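Local coordinates for protein 3-carboxy-cis,cis-muconate cycloisomerase (Acinetobacter calcoaceticus, PDB 1Q5N) that is a mainly helical, tetrameric cycloisomerase of the fumarase/aspartase-type lyase superfamily, at residues E265-F270 with A356-Q361; Q145-Q150 with I164-K169; R256-M261 with P289-S294. One frame throughout, in Å; residues are numbered along the deposited sequence.

Contact 1: E265-F270 with A356-Q361; sequences EIAEVF and AENMHQ
Glu-268 and Met-359 approach to 5.5 Å between their CA atoms, where the irregular chain leading into strand 269-270 passes the first turns of helix 356-364. A single direct hydrogen bond crosses the contact, from a side chain of the helix to a backbone carbonyl of the loop. Asn-358 has CG anti to its carbonyl carbon (chi1 -74°), and its amide reaches across to give ND2 to Ala-267 O at 2.8 Å with an N-H...O angle of 153°. The oxygen lies close to the amide plane, while ND2 stands 26° off the plane of the accepting carbonyl. The same nitrogen rests 3.4 Å from Ala-267 CB. Met-359, extended beyond CG, makes the apolar half of the contact: its CG meets Glu-268 CB at 3.7 Å, the two chains crossing obliquely, and its terminal CE touches Val-269 CG2 at 3.8 Å. Glu-268 is also extended beyond CG, which carries its carboxylate past the thioether chain to the helix backbone. There one water donates to both sides, to Glu-268 OE2 at 2.6 Å and to Met-359 O at 3.0 Å. OE2 has further partners in a salt bridge to Arg-155 and a hydrogen bond from Asn-362. The principle illustrated is division of labour: methylene and methyl groups meet in the middle, while an amide and a hydrated carboxylate bind on their own account. Three donors converge on OE2, one of them a guanidinium, which is consistent with a buried Glu-268 that stays ionised.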
loop_
_atom_site.group_PDB
_atom_site.type_symbol
_atom_site.label_atom_id
_atom_site.label_comp_id
_atom_site.label_asym_id
_atom_site.label_seq_id
_atom_site.Cartn_x
_atom_site.Cartn_y
_atom_site.Cartn_z
ATOM N N GLU A 265 -7.314 -20.501 -26.298
ATOM C CA GLU A 265 -7.668 -21.896 -26.117
ATOM C C GLU A 265 -9.004 -22.108 -25.400
ATOM O O GLU A 265 -9.469 -23.235 -25.299
ATOM C CB GLU A 265 -6.542 -22.649 -25.350
ATOM C CG GLU A 265 -5.084 -22.495 -25.904
ATOM C CD GLU A 265 -4.376 -21.156 -25.569
ATOM O OE1 GLU A 265 -5.044 -20.197 -25.119
ATOM O OE2 GLU A 265 -3.135 -21.054 -25.772
ATOM N N ILE A 266 -9.610 -21.059 -24.862
ATOM C CA ILE A 266 -10.886 -21.215 -24.150
ATOM C C ILE A 266 -11.983 -20.537 -24.983
ATOM O O ILE A 266 -12.992 -21.169 -25.305
ATOM C CB ILE A 266 -10.749 -20.639 -22.733
ATOM C CG1 ILE A 266 -9.660 -21.507 -22.019
ATOM C CG2 ILE A 266 -12.162 -20.532 -22.036
ATOM C CD1 ILE A 266 -9.349 -21.103 -20.636
ATOM N N ALA A 267 -11.777 -19.258 -25.314
ATOM C CA ALA A 267 -12.655 -18.541 -26.222
ATOM C C ALA A 267 -14.138 -18.709 -25.991
ATOM O O ALA A 267 -14.860 -18.984 -26.937
ATOM C CB ALA A 267 -12.320 -18.990 -27.663
ATOM N N GLU A 268 -14.599 -18.530 -24.759
ATOM C CA GLU A 268 -16.001 -18.717 -24.436
ATOM C C GLU A 268 -16.825 -17.421 -24.421
ATOM O O GLU A 268 -18.032 -17.437 -24.620
ATOM C CB GLU A 268 -16.114 -19.421 -23.081
ATOM C CG GLU A 268 -15.494 -20.813 -23.034
ATOM C CD GLU A 268 -15.551 -21.413 -21.639
ATOM O OE1 GLU A 268 -15.607 -20.650 -20.648
ATOM O OE2 GLU A 268 -15.539 -22.647 -21.516
ATOM N N VAL A 269 -16.147 -16.301 -24.186
ATOM C CA VAL A 269 -16.804 -15.014 -24.084
ATOM C C VAL A 269 -15.827 -13.996 -24.597
ATOM O O VAL A 269 -14.624 -14.136 -24.370
ATOM C CB VAL A 269 -17.116 -14.674 -22.615
ATOM C CG1 VAL A 269 -17.577 -13.292 -22.538
ATOM C CG2 VAL A 269 -18.205 -15.600 -22.047
ATOM N N PHE A 270 -16.327 -12.978 -25.292
ATOM C CA PHE A 270 -15.476 -11.930 -25.850
ATOM C C PHE A 270 -15.970 -10.531 -25.594
ATOM O O PHE A 270 -17.170 -10.268 -25.511
ATOM C CB PHE A 270 -15.342 -12.061 -27.352
ATOM C CG PHE A 270 -14.647 -13.294 -27.772
ATOM C CD1 PHE A 270 -15.343 -14.502 -27.877
ATOM C CD2 PHE A 270 -13.287 -13.268 -28.066
ATOM C CE1 PHE A 270 -14.689 -15.679 -28.242
ATOM C CE2 PHE A 270 -12.625 -14.440 -28.434
ATOM C CZ PHE A 270 -13.337 -15.643 -28.530
ATOM N N ALA A 356 -21.273 -20.264 -27.350
ATOM C CA ALA A 356 -21.853 -21.483 -26.803
ATOM C C ALA A 356 -21.186 -22.762 -27.268
ATOM O O ALA A 356 -21.131 -23.724 -26.518
ATOM C CB ALA A 356 -23.390 -21.511 -27.117
ATOM N N GLU A 357 -20.681 -22.786 -28.491
ATOM C CA GLU A 357 -19.997 -23.975 -28.972
ATOM C C GLU A 357 -18.694 -24.262 -28.265
ATOM O O GLU A 357 -18.402 -25.423 -27.940
ATOM C CB GLU A 357 -19.708 -23.852 -30.433
ATOM C CG GLU A 357 -20.808 -24.402 -31.221
ATOM C CD GLU A 357 -20.520 -24.221 -32.677
ATOM O OE1 GLU A 357 -19.536 -24.873 -33.172
ATOM O OE2 GLU A 357 -21.269 -23.407 -33.298
ATOM N N ASN A 358 -17.899 -23.205 -28.069
ATOM C CA ASN A 358 -16.638 -23.325 -27.330
ATOM C C ASN A 358 -16.944 -23.736 -25.888
ATOM O O ASN A 358 -16.242 -24.564 -25.325
ATOM C CB ASN A 358 -15.847 -22.018 -27.409
ATOM C CG ASN A 358 -15.225 -21.843 -28.782
ATOM O OD1 ASN A 358 -15.063 -22.831 -29.494
ATOM N ND2 ASN A 358 -14.868 -20.622 -29.158
ATOM N N MET A 359 -18.023 -23.215 -25.312
ATOM C CA MET A 359 -18.371 -23.630 -23.957
ATOM C C MET A 359 -18.684 -25.120 -23.927
ATOM O O MET A 359 -18.272 -25.851 -23.000
ATOM C CB MET A 359 -19.571 -22.862 -23.438
ATOM C CG MET A 359 -19.255 -21.439 -23.110
ATOM S SD MET A 359 -20.749 -20.501 -22.601
ATOM C CE MET A 359 -20.060 -18.959 -21.885
ATOM N N HIS A 360 -19.397 -25.578 -24.960
ATOM C CA HIS A 360 -19.778 -26.993 -25.044
ATOM C C HIS A 360 -18.520 -27.830 -25.217
ATOM O O HIS A 360 -18.334 -28.828 -24.533
ATOM C CB HIS A 360 -20.741 -27.244 -26.218
ATOM C CG HIS A 360 -20.920 -28.702 -26.517
ATOM N ND1 HIS A 360 -21.697 -29.533 -25.724
ATOM C CD2 HIS A 360 -20.288 -29.516 -27.406
ATOM C CE1 HIS A 360 -21.524 -30.788 -26.107
ATOM N NE2 HIS A 360 -20.674 -30.807 -27.121
ATOM N N GLN A 361 -17.668 -27.421 -26.149
ATOM C CA GLN A 361 -16.395 -28.083 -26.359
ATOM C C GLN A 361 -15.482 -28.153 -25.149
ATOM O O GLN A 361 -14.846 -29.158 -24.954
ATOM C CB GLN A 361 -15.582 -27.388 -27.416
ATOM C CG GLN A 361 -16.016 -27.740 -28.773
ATOM C CD GLN A 361 -14.834 -27.828 -29.719
ATOM O OE1 GLN A 361 -13.739 -27.284 -29.420
ATOM N NE2 GLN A 361 -15.032 -28.504 -30.875
HETATM O O HOH W 1 -17.109 -24.507 -20.637
#

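Contact 2: Q145-Q150 with I164-K169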
loop_
_atom_site.group_PDB
_atom_site.type_symbol
_atom_site.label_atom_id
_atom_site.label_comp_id
_atom_site.label_asym_id
_atom_site.label_seq_id
_atom_site.Cartn_x
_atom_site.Cartn_y
_atom_site.Cartn_z
ATOM N N GLN A 145 -30.491 -13.630 -16.835
ATOM C CA GLN A 145 -31.758 -14.254 -17.230
ATOM C C GLN A 145 -31.615 -14.882 -18.632
ATOM O O GLN A 145 -31.999 -16.014 -18.848
ATOM C CB GLN A 145 -32.841 -13.155 -17.229
ATOM C CG GLN A 145 -34.283 -13.545 -17.490
ATOM C CD GLN A 145 -35.251 -12.466 -16.915
ATOM O OE1 GLN A 145 -35.206 -11.269 -17.301
ATOM N NE2 GLN A 145 -36.105 -12.883 -15.970
ATOM N N THR A 146 -31.054 -14.131 -19.571
ATOM C CA THR A 146 -30.859 -14.620 -20.914
ATOM C C THR A 146 -30.022 -15.917 -20.978
ATOM O O THR A 146 -30.295 -16.804 -21.805
ATOM C CB THR A 146 -30.165 -13.555 -21.763
ATOM O OG1 THR A 146 -30.942 -12.369 -21.773
ATOM C CG2 THR A 146 -30.038 -13.993 -23.174
ATOM N N TYR A 147 -29.046 -16.059 -20.078
ATOM C CA TYR A 147 -28.126 -17.202 -20.104
ATOM C C TYR A 147 -28.177 -18.079 -18.885
ATOM O O TYR A 147 -27.210 -18.798 -18.595
ATOM C CB TYR A 147 -26.688 -16.684 -20.271
ATOM C CG TYR A 147 -26.460 -15.925 -21.552
ATOM C CD1 TYR A 147 -26.386 -16.596 -22.782
ATOM C CD2 TYR A 147 -26.312 -14.543 -21.554
ATOM C CE1 TYR A 147 -26.162 -15.901 -23.992
ATOM C CE2 TYR A 147 -26.091 -13.835 -22.766
ATOM C CZ TYR A 147 -26.020 -14.532 -23.967
ATOM O OH TYR A 147 -25.817 -13.861 -25.150
ATOM N N ARG A 148 -29.282 -18.043 -18.157
ATOM C CA ARG A 148 -29.343 -18.863 -16.962
ATOM C C ARG A 148 -29.199 -20.363 -17.248
ATOM O O ARG A 148 -28.889 -21.141 -16.357
ATOM C CB ARG A 148 -30.638 -18.569 -16.192
ATOM C CG ARG A 148 -31.971 -18.798 -16.948
ATOM C CD ARG A 148 -32.943 -19.412 -15.948
ATOM N NE ARG A 148 -33.673 -18.395 -15.234
ATOM C CZ ARG A 148 -34.001 -18.413 -13.938
ATOM N NH1 ARG A 148 -33.675 -19.394 -13.094
ATOM N NH2 ARG A 148 -34.732 -17.412 -13.485
ATOM N N HIS A 149 -29.442 -20.757 -18.491
ATOM C CA HIS A 149 -29.341 -22.161 -18.889
ATOM C C HIS A 149 -28.117 -22.448 -19.770
ATOM O O HIS A 149 -27.944 -23.583 -20.230
ATOM C CB HIS A 149 -30.629 -22.636 -19.640
ATOM C CG HIS A 149 -31.860 -22.631 -18.781
ATOM N ND1 HIS A 149 -32.959 -21.838 -19.052
ATOM C CD2 HIS A 149 -32.106 -23.230 -17.580
ATOM C CE1 HIS A 149 -33.827 -21.934 -18.052
ATOM N NE2 HIS A 149 -33.329 -22.768 -17.148
ATOM N N GLN A 150 -27.280 -21.444 -20.025
ATOM C CA GLN A 150 -26.107 -21.673 -20.843
ATOM C C GLN A 150 -25.047 -22.395 -19.979
ATOM O O GLN A 150 -24.337 -21.760 -19.161
ATOM C CB GLN A 150 -25.560 -20.356 -21.342
ATOM C CG GLN A 150 -24.275 -20.531 -22.096
ATOM C CD GLN A 150 -24.447 -21.535 -23.269
ATOM O OE1 GLN A 150 -25.216 -21.275 -24.209
ATOM N NE2 GLN A 150 -23.735 -22.703 -23.197
ATOM N N ILE A 164 -21.399 -25.263 -14.389
ATOM C CA ILE A 164 -22.223 -24.170 -13.777
ATOM C C ILE A 164 -22.945 -23.586 -15.006
ATOM O O ILE A 164 -22.953 -24.241 -16.061
ATOM C CB ILE A 164 -21.365 -23.015 -13.098
ATOM C CG1 ILE A 164 -20.421 -22.363 -14.143
ATOM C CG2 ILE A 164 -20.572 -23.589 -11.940
ATOM C CD1 ILE A 164 -19.777 -21.056 -13.663
ATOM N N THR A 165 -23.591 -22.417 -14.892
ATOM C CA THR A 165 -24.159 -21.776 -16.094
ATOM C C THR A 165 -23.593 -20.354 -16.104
ATOM O O THR A 165 -23.226 -19.807 -15.059
ATOM C CB THR A 165 -25.714 -21.695 -16.122
ATOM O OG1 THR A 165 -26.161 -20.796 -15.104
ATOM C CG2 THR A 165 -26.357 -23.108 -15.903
ATOM N N LEU A 166 -23.487 -19.769 -17.286
ATOM C CA LEU A 166 -22.981 -18.433 -17.403
ATOM C C LEU A 166 -23.891 -17.525 -16.587
ATOM O O LEU A 166 -23.434 -16.596 -15.935
ATOM C CB LEU A 166 -22.986 -18.014 -18.859
ATOM C CG LEU A 166 -22.726 -16.525 -19.086
ATOM C CD1 LEU A 166 -21.375 -16.202 -18.490
ATOM C CD2 LEU A 166 -22.743 -16.154 -20.595
ATOM N N GLY A 167 -25.189 -17.813 -16.615
ATOM C CA GLY A 167 -26.133 -17.004 -15.868
ATOM C C GLY A 167 -25.783 -16.994 -14.391
ATOM O O GLY A 167 -26.041 -16.009 -13.697
ATOM N N HIS A 168 -25.233 -18.085 -13.864
ATOM C CA HIS A 168 -24.891 -18.048 -12.448
ATOM C C HIS A 168 -23.715 -17.018 -12.162
ATOM O O HIS A 168 -23.770 -16.292 -11.180
ATOM C CB HIS A 168 -24.518 -19.423 -11.964
ATOM C CG HIS A 168 -24.437 -19.518 -10.474
ATOM N ND1 HIS A 168 -23.408 -20.158 -9.832
ATOM C CD2 HIS A 168 -25.294 -19.106 -9.507
ATOM C CE1 HIS A 168 -23.630 -20.147 -8.527
ATOM N NE2 HIS A 168 -24.769 -19.513 -8.302
ATOM N N LYS A 169 -22.678 -16.974 -13.007
ATOM C CA LYS A 169 -21.624 -15.974 -12.829
ATOM C C LYS A 169 -22.258 -14.568 -12.876
ATOM O O LYS A 169 -21.953 -13.704 -12.039
ATOM C CB LYS A 169 -20.587 -16.048 -13.963
ATOM C CG LYS A 169 -19.635 -17.215 -13.939
ATOM C CD LYS A 169 -18.626 -17.024 -15.052
ATOM C CE LYS A 169 -17.420 -17.946 -14.909
ATOM N NZ LYS A 169 -16.577 -17.704 -13.698
#
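Thr-165, Leu-166 and Gly-167 form the N-capped start of helix 166-191, and they dock on the type I beta turn that runs from Tyr-147 to Gln-150. The turn supplies three carbonyls to this helix end. Leu-166 N reaches Gln-150 O at 2.9 Å with an N-H...O angle of 157°, the nitrogen lying nearly along the C=O axis. Gly-167 N binds Tyr-147 O at 3.0 Å from above the carbonyl plane, and Gln-150 N reaches that oxygen from the opposite face, so it serves the turn and the helix together. Thr-165 OG1 sits between its own N and carbonyl carbon (chi1 68°), from where it donates to Arg-148 O at 3.0 Å and accepts the capping bond from His-168 N at 3.1 Å. The backbones close to 3.9 Å between Gly-167 CA and Arg-148 CA, an approach permitted by the lack of a side chain on Gly-167, where a beta carbon would point into the turn. Beside the polar cluster, Leu-166 CD2 lies over the Tyr-147 ring, 4.2 Å from the centroid and 26° off the normal, a CH-pi contact; Thr-146 CG2 occupies the other face. Arg-148 leads away to Gln-439 and Asp-443 on helix 438-447. Here a threonine N-cap, with further first-turn N-H groups taken up by an adjoining beta turn, marks the passage from a small antiparallel sheet into a long helix.

Contact 3: R256-M261 with P289-S294; sequences RDWSLM and PVAAAS
Ser-259 and Pro-289 lie nearest in the backbone, 6.2 Å between CA atoms, where the C-terminal part of helix 235-261 meets the start of helix 290-311. The axes of the short segments approach to 9.4 Å and run roughly antiparallel, at 145°. The second helix meets the first through small side chains, the methyl groups of Ala-291 and Ala-292, and the large side chain among the touching residues is Trp-258, whose indole lies against both. Its CG stands between its own N and carbonyl carbon (chi1 83°), and the NE1-CE2-CZ2 side of the indole comes up to the first turn of helix 290-311. NE1 is 3.6 Å from Ala-292 CB, and CZ2 lies 4.1 Å from Ala-291 CB; both methyls approach the ring obliquely. CZ2 also comes within 3.9 Å of Ala-292 N, so the ring lies against backbone as well as side chain. Ser-259 takes part through carbon, its CB 3.8 Å from Ala-292 CB and 4.2 Å from Pro-289 CB, while its OG hydrogen-bonds to Ala-255 O of its own helix. No hydrogen bond passes directly between the segments, but Glu-271 links them, with OE2 accepting from Trp-258 NE1 and Ala-292 N and OE1 from Ala-291 N, a placement at a helix start that the helix dipole would also favour. Leu-321 of the fourth subunit and Trp-157 of the second both pack on Pro-289. Within the chain, strand 269-270 falls between the two helices, and helix 323-351 flanks them, with Thr-345 and Val-348 on the indole and Val-348 also on Ala-291.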
loop_
_atom_site.group_PDB
_atom_site.type_symbol
_atom_site.label_atom_id
_atom_site.label_comp_id
_atom_site.label_asym_id
_atom_site.label_seq_id
_atom_site.Cartn_x
_atom_site.Cartn_y
_atom_site.Cartn_z
ATOM N N ARG A 256 -10.982 -9.934 -14.611
ATOM C CA ARG A 256 -10.070 -11.088 -14.571
ATOM C C ARG A 256 -10.798 -12.271 -15.243
ATOM O O ARG A 256 -10.227 -12.943 -16.084
ATOM C CB ARG A 256 -9.696 -11.450 -13.121
ATOM C CG ARG A 256 -8.963 -12.818 -12.885
ATOM C CD ARG A 256 -7.646 -12.988 -13.664
ATOM N NE ARG A 256 -6.740 -11.849 -13.578
ATOM C CZ ARG A 256 -6.045 -11.498 -12.494
ATOM N NH1 ARG A 256 -6.149 -12.205 -11.348
ATOM N NH2 ARG A 256 -5.193 -10.481 -12.570
ATOM N N ASP A 257 -12.055 -12.499 -14.874
ATOM C CA ASP A 257 -12.829 -13.606 -15.433
ATOM C C ASP A 257 -13.088 -13.539 -16.961
ATOM O O ASP A 257 -12.809 -14.520 -17.677
ATOM C CB ASP A 257 -14.188 -13.776 -14.699
ATOM C CG ASP A 257 -14.024 -14.301 -13.294
ATOM O OD1 ASP A 257 -12.903 -14.736 -12.914
ATOM O OD2 ASP A 257 -15.002 -14.297 -12.542
ATOM N N TRP A 258 -13.572 -12.403 -17.477
ATOM C CA TRP A 258 -13.858 -12.405 -18.885
ATOM C C TRP A 258 -12.582 -12.440 -19.720
ATOM O O TRP A 258 -12.587 -13.017 -20.817
ATOM C CB TRP A 258 -14.839 -11.257 -19.288
ATOM C CG TRP A 258 -14.235 -9.894 -19.513
ATOM C CD1 TRP A 258 -13.337 -9.559 -20.468
ATOM C CD2 TRP A 258 -14.547 -8.670 -18.815
ATOM N NE1 TRP A 258 -13.064 -8.220 -20.431
ATOM C CE2 TRP A 258 -13.794 -7.643 -19.428
ATOM C CE3 TRP A 258 -15.395 -8.353 -17.742
ATOM C CZ2 TRP A 258 -13.850 -6.291 -19.013
ATOM C CZ3 TRP A 258 -15.451 -7.001 -17.319
ATOM C CH2 TRP A 258 -14.677 -5.995 -17.964
ATOM N N SER A 259 -11.467 -11.897 -19.223
ATOM C CA SER A 259 -10.257 -11.970 -20.068
ATOM C C SER A 259 -9.722 -13.405 -20.038
ATOM O O SER A 259 -9.102 -13.857 -20.987
ATOM C CB SER A 259 -9.183 -10.951 -19.625
ATOM O OG SER A 259 -8.732 -11.157 -18.304
ATOM N N LEU A 260 -9.948 -14.132 -18.944
ATOM C CA LEU A 260 -9.498 -15.532 -18.910
ATOM C C LEU A 260 -10.386 -16.323 -19.911
ATOM O O LEU A 260 -9.924 -17.271 -20.581
ATOM C CB LEU A 260 -9.664 -16.152 -17.516
ATOM C CG LEU A 260 -8.571 -15.800 -16.493
ATOM C CD1 LEU A 260 -8.939 -16.455 -15.161
ATOM C CD2 LEU A 260 -7.197 -16.290 -16.973
ATOM N N MET A 261 -11.654 -15.926 -20.014
ATOM C CA MET A 261 -12.565 -16.618 -20.923
ATOM C C MET A 261 -12.284 -16.255 -22.386
ATOM O O MET A 261 -12.808 -16.887 -23.284
ATOM C CB MET A 261 -14.032 -16.334 -20.534
ATOM C CG MET A 261 -14.417 -16.967 -19.201
ATOM S SD MET A 261 -16.090 -16.457 -18.576
ATOM C CE MET A 261 -16.991 -17.361 -19.578
ATOM N N PRO A 289 -8.198 -7.921 -25.204
ATOM C CA PRO A 289 -9.139 -7.487 -24.163
ATOM C C PRO A 289 -8.747 -6.087 -23.658
ATOM O O PRO A 289 -8.255 -5.899 -22.547
ATOM C CB PRO A 289 -8.997 -8.563 -23.093
ATOM C CG PRO A 289 -8.048 -9.591 -23.679
ATOM C CD PRO A 289 -7.209 -8.842 -24.647
ATOM N N VAL A 290 -8.978 -5.101 -24.505
ATOM C CA VAL A 290 -8.666 -3.731 -24.180
ATOM C C VAL A 290 -9.396 -3.231 -22.938
ATOM O O VAL A 290 -8.824 -2.508 -22.139
ATOM C CB VAL A 290 -8.993 -2.831 -25.396
ATOM C CG1 VAL A 290 -8.800 -1.387 -25.056
ATOM C CG2 VAL A 290 -8.068 -3.202 -26.541
ATOM N N ALA A 291 -10.644 -3.630 -22.753
ATOM C CA ALA A 291 -11.355 -3.115 -21.608
ATOM C C ALA A 291 -10.811 -3.749 -20.313
ATOM O O ALA A 291 -10.721 -3.091 -19.252
ATOM C CB ALA A 291 -12.862 -3.363 -21.757
ATOM N N ALA A 292 -10.435 -5.018 -20.401
ATOM C CA ALA A 292 -9.937 -5.693 -19.202
ATOM C C ALA A 292 -8.613 -5.053 -18.738
ATOM O O ALA A 292 -8.407 -4.854 -17.536
ATOM C CB ALA A 292 -9.749 -7.217 -19.482
ATOM N N ALA A 293 -7.747 -4.712 -19.699
ATOM C CA ALA A 293 -6.469 -4.107 -19.384
ATOM C C ALA A 293 -6.631 -2.820 -18.535
ATOM O O ALA A 293 -5.929 -2.627 -17.530
ATOM C CB ALA A 293 -5.685 -3.829 -20.688
ATOM N N SER A 294 -7.569 -1.957 -18.913
ATOM C CA SER A 294 -7.832 -0.735 -18.143
ATOM C C SER A 294 -8.430 -1.050 -16.769
ATOM O O SER A 294 -8.031 -0.488 -15.760
ATOM C CB SER A 294 -8.852 0.151 -18.857
ATOM O OG SER A 294 -8.321 0.584 -20.079
#

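Overall arrangement
Along the chain contact 2 comes first, closing the short excursion of small strands between helix 110-146 and helix 166-191. Contact 3 opens at the end of helix 235-261, contact 1 opens a few residues later, contact 3 closes at helix 290-311, and contact 1 closes after helix 323-351, on helix 356-364. Contacts 1 and 3 therefore cross, whereas contact 2 precedes both in series. Space rejoins all three: Met-359 packs on Gln-150 and Leu-166, Met-261 O probably accepts from Glu-268 N, and Lys-169 and Asp-257 form a long, weak ion pair. Contact 2 ties the sheet's exit to the turn after helix 110-146, contact 3 joins two long helices, and contact 1 brings in helix 356-364.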